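Local coordinates for RabGDI protein (Plasmodium falciparum 3D7, PDB 3P1W), which probably binds prenylated Rab GTPases, slows their release of GDP and helps recycle them between membranes in vesicle transport, at residues 192-196 and 229-233; 361-365 and 434-438. All blocks are in the same frame, centred on the assembly; numbering follows the deposited sequence.

Interaction 1. Residues 192-196 and 229-233; sequences MLEIY and TLERI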
loop_
_atom_site.group_PDB
_atom_site.type_symbol
_atom_site.label_atom_id
_atom_site.label_comp_id
_atom_site.label_asym_id
_atom_site.label_seq_id
_atom_site.Cartn_x
_atom_site.Cartn_y
_atom_site.Cartn_z
ATOM N N MET A 192 -21.311 0.877 13.157
ATOM C CA MET A 192 -20.338 1.883 13.581
ATOM C C MET A 192 -20.980 3.261 13.656
ATOM O O MET A 192 -20.604 4.068 14.505
ATOM C CB MET A 192 -19.116 1.938 12.650
ATOM C CG MET A 192 -17.981 2.794 13.230
ATOM S SD MET A 192 -17.373 2.131 14.792
ATOM C CE MET A 192 -16.570 3.541 15.533
ATOM N N LEU A 193 -21.933 3.533 12.768
ATOM C CA LEU A 193 -22.595 4.834 12.734
ATOM C C LEU A 193 -23.333 5.074 14.053
ATOM O O LEU A 193 -23.289 6.164 14.604
ATOM C CB LEU A 193 -23.575 4.927 11.555
ATOM C CG LEU A 193 -24.446 6.193 11.501
ATOM C CD1 LEU A 193 -23.593 7.439 11.367
ATOM C CD2 LEU A 193 -25.497 6.122 10.394
ATOM N N GLU A 194 -23.985 4.038 14.566
ATOM C CA GLU A 194 -24.684 4.162 15.851
ATOM C C GLU A 194 -23.687 4.439 16.979
ATOM O O GLU A 194 -23.992 5.206 17.884
ATOM C CB GLU A 194 -25.542 2.926 16.139
ATOM C CG GLU A 194 -26.742 2.803 15.197
ATOM C CD GLU A 194 -27.525 1.519 15.396
ATOM O OE1 GLU A 194 -28.429 1.495 16.259
ATOM O OE2 GLU A 194 -27.257 0.535 14.683
ATOM N N ILE A 195 -22.478 3.870 16.894
ATOM C CA ILE A 195 -21.433 4.160 17.885
ATOM C C ILE A 195 -20.962 5.615 17.789
ATOM O O ILE A 195 -20.777 6.275 18.806
ATOM C CB ILE A 195 -20.206 3.239 17.744
ATOM C CG1 ILE A 195 -20.566 1.779 18.039
ATOM C CG2 ILE A 195 -19.083 3.713 18.681
ATOM C CD1 ILE A 195 -20.992 1.520 19.486
ATOM N N TYR A 196 -20.759 6.115 16.567
ATOM C CA TYR A 196 -20.403 7.522 16.381
ATOM C C TYR A 196 -21.464 8.442 17.000
ATOM O O TYR A 196 -21.140 9.354 17.755
ATOM C CB TYR A 196 -20.255 7.862 14.896
ATOM C CG TYR A 196 -18.988 7.381 14.204
ATOM C CD1 TYR A 196 -17.745 7.398 14.843
ATOM C CD2 TYR A 196 -19.032 6.957 12.876
ATOM C CE1 TYR A 196 -16.567 6.998 14.175
ATOM C CE2 TYR A 196 -17.872 6.547 12.201
ATOM C CZ TYR A 196 -16.645 6.554 12.855
ATOM O OH TYR A 196 -15.504 6.151 12.167
ATOM N N THR A 229 -14.762 -1.956 12.935
ATOM C CA THR A 229 -14.144 -0.645 12.844
ATOM C C THR A 229 -13.424 -0.294 14.148
ATOM O O THR A 229 -12.325 0.256 14.139
ATOM C CB THR A 229 -15.186 0.411 12.479
ATOM O OG1 THR A 229 -15.754 0.090 11.197
ATOM C CG2 THR A 229 -14.549 1.798 12.427
ATOM N N LEU A 230 -14.021 -0.662 15.277
ATOM C CA LEU A 230 -13.380 -0.433 16.551
ATOM C C LEU A 230 -12.019 -1.127 16.602
ATOM O O LEU A 230 -11.057 -0.553 17.101
ATOM C CB LEU A 230 -14.289 -0.894 17.708
ATOM C CG LEU A 230 -15.540 -0.038 17.929
ATOM C CD1 LEU A 230 -16.549 -0.763 18.847
ATOM C CD2 LEU A 230 -15.176 1.326 18.524
ATOM N N GLU A 231 -11.940 -2.352 16.091
ATOM C CA GLU A 231 -10.679 -3.095 16.094
ATOM C C GLU A 231 -9.618 -2.369 15.282
ATOM O O GLU A 231 -8.462 -2.301 15.670
ATOM C CB GLU A 231 -10.867 -4.516 15.525
ATOM C CG GLU A 231 -11.617 -5.468 16.435
ATOM C CD GLU A 231 -10.784 -5.995 17.595
ATOM O OE1 GLU A 231 -9.739 -5.394 17.938
ATOM O OE2 GLU A 231 -11.194 -7.017 18.182
ATOM N N ARG A 232 -10.029 -1.828 14.149
ATOM C CA ARG A 232 -9.115 -1.126 13.259
ATOM C C ARG A 232 -8.629 0.182 13.868
ATOM O O ARG A 232 -7.440 0.505 13.806
ATOM C CB ARG A 232 -9.795 -0.868 11.921
ATOM C CG ARG A 232 -9.976 -2.144 11.096
ATOM C CD ARG A 232 -10.878 -1.908 9.930
ATOM N NE ARG A 232 -10.226 -1.124 8.888
ATOM C CZ ARG A 232 -9.449 -1.630 7.926
ATOM N NH1 ARG A 232 -9.205 -2.936 7.842
ATOM N NH2 ARG A 232 -8.916 -0.818 7.035
ATOM N N ILE A 233 -9.546 0.931 14.465
ATOM C CA ILE A 233 -9.184 2.174 15.161
ATOM C C ILE A 233 -8.262 1.852 16.328
ATOM O O ILE A 233 -7.211 2.465 16.475
ATOM C CB ILE A 233 -10.428 2.985 15.606
ATOM C CG1 ILE A 233 -11.212 3.426 14.373
ATOM C CG2 ILE A 233 -10.010 4.235 16.410
ATOM C CD1 ILE A 233 -12.473 4.228 14.663
#

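Interaction 2. Residues 361-365 and 434-438; sequences IYINL and DATSH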
loop_
_atom_site.group_PDB
_atom_site.type_symbol
_atom_site.label_atom_id
_atom_site.label_comp_id
_atom_site.label_asym_id
_atom_site.label_seq_id
_atom_site.Cartn_x
_atom_site.Cartn_y
_atom_site.Cartn_z
ATOM N N ILE A 361 -7.605 10.418 -2.532
ATOM C CA ILE A 361 -6.277 10.674 -3.107
ATOM C C ILE A 361 -5.261 10.621 -1.977
ATOM O O ILE A 361 -5.585 10.958 -0.818
ATOM C CB ILE A 361 -6.257 11.988 -3.898
ATOM C CG1 ILE A 361 -7.216 11.854 -5.107
ATOM C CG2 ILE A 361 -4.853 12.367 -4.346
ATOM C CD1 ILE A 361 -7.307 13.101 -6.028
ATOM N N TYR A 362 -4.051 10.179 -2.301
ATOM C CA TYR A 362 -3.012 9.930 -1.318
ATOM C C TYR A 362 -1.693 10.564 -1.735
ATOM O O TYR A 362 -1.393 10.651 -2.909
ATOM C CB TYR A 362 -2.824 8.425 -1.134
ATOM C CG TYR A 362 -4.108 7.634 -0.926
ATOM C CD1 TYR A 362 -4.546 7.311 0.360
ATOM C CD2 TYR A 362 -4.899 7.224 -2.010
ATOM C CE1 TYR A 362 -5.708 6.588 0.571
ATOM C CE2 TYR A 362 -6.078 6.506 -1.814
ATOM C CZ TYR A 362 -6.477 6.187 -0.529
ATOM O OH TYR A 362 -7.634 5.496 -0.313
ATOM N N ILE A 363 -0.901 11.002 -0.758
ATOM C CA ILE A 363 0.434 11.532 -1.018
ATOM C C ILE A 363 1.406 10.939 -0.002
ATOM O O ILE A 363 1.181 11.062 1.209
ATOM C CB ILE A 363 0.514 13.058 -0.929
ATOM C CG1 ILE A 363 -0.608 13.722 -1.717
ATOM C CG2 ILE A 363 1.912 13.536 -1.313
ATOM C CD1 ILE A 363 -0.656 15.283 -1.651
ATOM N N ASN A 364 2.453 10.270 -0.489
ATOM C CA ASN A 364 3.564 9.844 0.370
ATOM C C ASN A 364 4.780 10.703 0.123
ATOM O O ASN A 364 5.003 11.140 -0.990
ATOM C CB ASN A 364 3.891 8.391 0.141
ATOM C CG ASN A 364 2.940 7.489 0.875
ATOM O OD1 ASN A 364 2.182 7.949 1.752
ATOM N ND2 ASN A 364 2.950 6.210 0.537
ATOM N N LEU A 365 5.549 10.958 1.174
ATOM C CA LEU A 365 6.733 11.780 1.075
ATOM C C LEU A 365 7.866 10.984 1.722
ATOM O O LEU A 365 7.704 10.501 2.855
ATOM C CB LEU A 365 6.506 13.122 1.801
ATOM C CG LEU A 365 7.589 14.182 1.911
ATOM C CD1 LEU A 365 8.714 13.800 2.869
ATOM C CD2 LEU A 365 8.160 14.599 0.543
ATOM N N ASP A 434 -3.336 -0.805 -6.128
ATOM C CA ASP A 434 -4.283 0.339 -6.118
ATOM C C ASP A 434 -3.630 1.628 -5.628
ATOM O O ASP A 434 -2.443 1.678 -5.269
ATOM C CB ASP A 434 -5.553 -0.040 -5.331
ATOM C CG ASP A 434 -5.321 -0.140 -3.840
ATOM O OD1 ASP A 434 -4.347 0.451 -3.317
ATOM O OD2 ASP A 434 -6.132 -0.798 -3.153
ATOM N N ALA A 435 -4.410 2.715 -5.656
ATOM C CA ALA A 435 -3.908 4.031 -5.344
ATOM C C ALA A 435 -3.539 4.242 -3.869
ATOM O O ALA A 435 -2.916 5.254 -3.558
ATOM C CB ALA A 435 -4.961 5.114 -5.770
ATOM N N THR A 436 -3.919 3.341 -2.963
ATOM C CA THR A 436 -3.701 3.624 -1.523
ATOM C C THR A 436 -2.192 3.812 -1.222
ATOM O O THR A 436 -1.360 3.204 -1.865
ATOM C CB THR A 436 -4.303 2.552 -0.616
ATOM O OG1 THR A 436 -3.713 1.266 -0.885
ATOM C CG2 THR A 436 -5.838 2.432 -0.837
ATOM N N SER A 437 -1.886 4.590 -0.197
ATOM C CA SER A 437 -0.510 4.972 0.150
ATOM C C SER A 437 0.070 4.005 1.194
ATOM O O SER A 437 1.206 4.177 1.666
ATOM C CB SER A 437 -0.544 6.404 0.675
ATOM O OG SER A 437 -1.577 6.544 1.639
ATOM N N HIS A 438 -0.739 3.029 1.589
ATOM C CA HIS A 438 -0.335 2.030 2.555
ATOM C C HIS A 438 -0.607 0.650 1.986
ATOM O O HIS A 438 -1.242 0.497 0.908
ATOM C CB HIS A 438 -1.032 2.230 3.918
ATOM C CG HIS A 438 -2.505 2.494 3.835
ATOM N ND1 HIS A 438 -3.442 1.484 3.785
ATOM C CD2 HIS A 438 -3.204 3.655 3.836
ATOM C CE1 HIS A 438 -4.652 2.014 3.740
ATOM N NE2 HIS A 438 -4.537 3.334 3.768
#

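Interaction 1. Residues 192-196 and 229-233
Met192 and Thr229 mark the closest backbone approach of two helical segments, 192-196 and 229-233, whose axes stay 11.8 Å apart and run at 65° to each other, a wide separation that only side chains span. The thioether of Met192 does most of the bridging. With CG anti to the backbone N (chi1 -169°) and a bend at chi2, the chain reaches out from its own helix and lays its middle against Thr229, Met192 SD lying 3.6 Å from Thr229 CB. Met192 CG and SD also meet the methyl CG2 of the threonine, so the contact is made by its carbon side. The OG1 of Thr229 is engaged by the hydroxyl of Tyr216. Beyond the sulfur, the terminal methyl touches two branched side chains: Met192 CE is 4.0 Å from Leu230 CD2 and 4.2 Å from Ile233 CD1. One turn on, Tyr196 turns one ring face to the same methionine, with Met192 CG 3.9 Å above its plane and displaced toward the rim. Its hydroxyl end reaches the second helix loosely, Tyr196 OH standing 4.4 Å from Ile233 CD1, and is hydrogen-bonded to the hydroxyl of Tyr221. The contact is thus buried and almost wholly apolar, with both hydroxyls satisfied by tyrosines of the connection between the helices, consistent with the all-helical domain of Rab GDI proteins. Helix 158-173 completes the cluster, Phe167 touching Met192 and Ile233 and Val171 touching Leu230 and Ile233, while Ile206 and Leu209 of helix 203-213 pack on Tyr196.

Interaction 2. Residues 361-365 and 434-438
Tyr362 lies with one ring face against the backbone of an irregular loop: Thr436 CA sits 3.7 Å from the ring centroid and 11° off its normal, a CH-pi contact centred on the ring. With CG anti to the carbonyl carbon (chi1 -48°), the tyrosine projects from its strand alongside Thr436, and Thr436 CG2 approaches Tyr362 OH at 3.6 Å. The carbonyl oxygen of Ala435 comes in obliquely near the base of the ring, 3.2 Å from Tyr362 CD2, and is itself hydrogen-bonded to Ser383. At the other side of the ring's base is Ser437, whose OG lies 3.3 Å from Tyr362 CD1 and bonds to Gln347. Two residues along the strand, Asn364 supplies the one hydrogen bond between the segments, from ND2 to Ser437 O at 2.9 Å. It is nearly straight (172°), lies in the amide plane and uses a lone pair of the carbonyl. A second bond from ND2 to Pro93 O further fixes the amide, although its buried OD1 has no polar partner in the model and rests against Ser437 CB. The loop is shaped by an Asx turn, in which Asp434 OD1 accepts from Thr436 N at 2.9 Å; the Thr436 hydroxyl donates to the same oxygen on its syn lone pair. Lys94 forms a salt bridge with that oxygen and also bonds to Thr436 O, tying the turn down. Strand 361-367 runs antiparallel between strands 346-350 and 378-385, and the loop leading from strand 427-429 of the other large sheet into helix 440-454 packs against the side from which Tyr362 and Asn364 project, joining the two sheets.

In the fold
Both contacts are buried, but they lie in different parts of the chain. The centre of interaction 1 lies about 22 Å from that of the chain, among helices 158-173, 203-213 and 226-243, whereas the centre of interaction 2 is about 7 Å from it, where a mixed sheet meets the loop before helix 440-454. Their centres are 23 Å apart and their nearest atoms about 6 Å, without touching. They share no secondary-structure element. Interaction 1 relies on flexible and branched apolar side chains between helices; interaction 2 sets a ring and an amide against loop backbone. Helix 440-454 nevertheless connects their surroundings: Glu440 forms a salt bridge with Arg232 and Thr441 a hydrogen bond with Asp434.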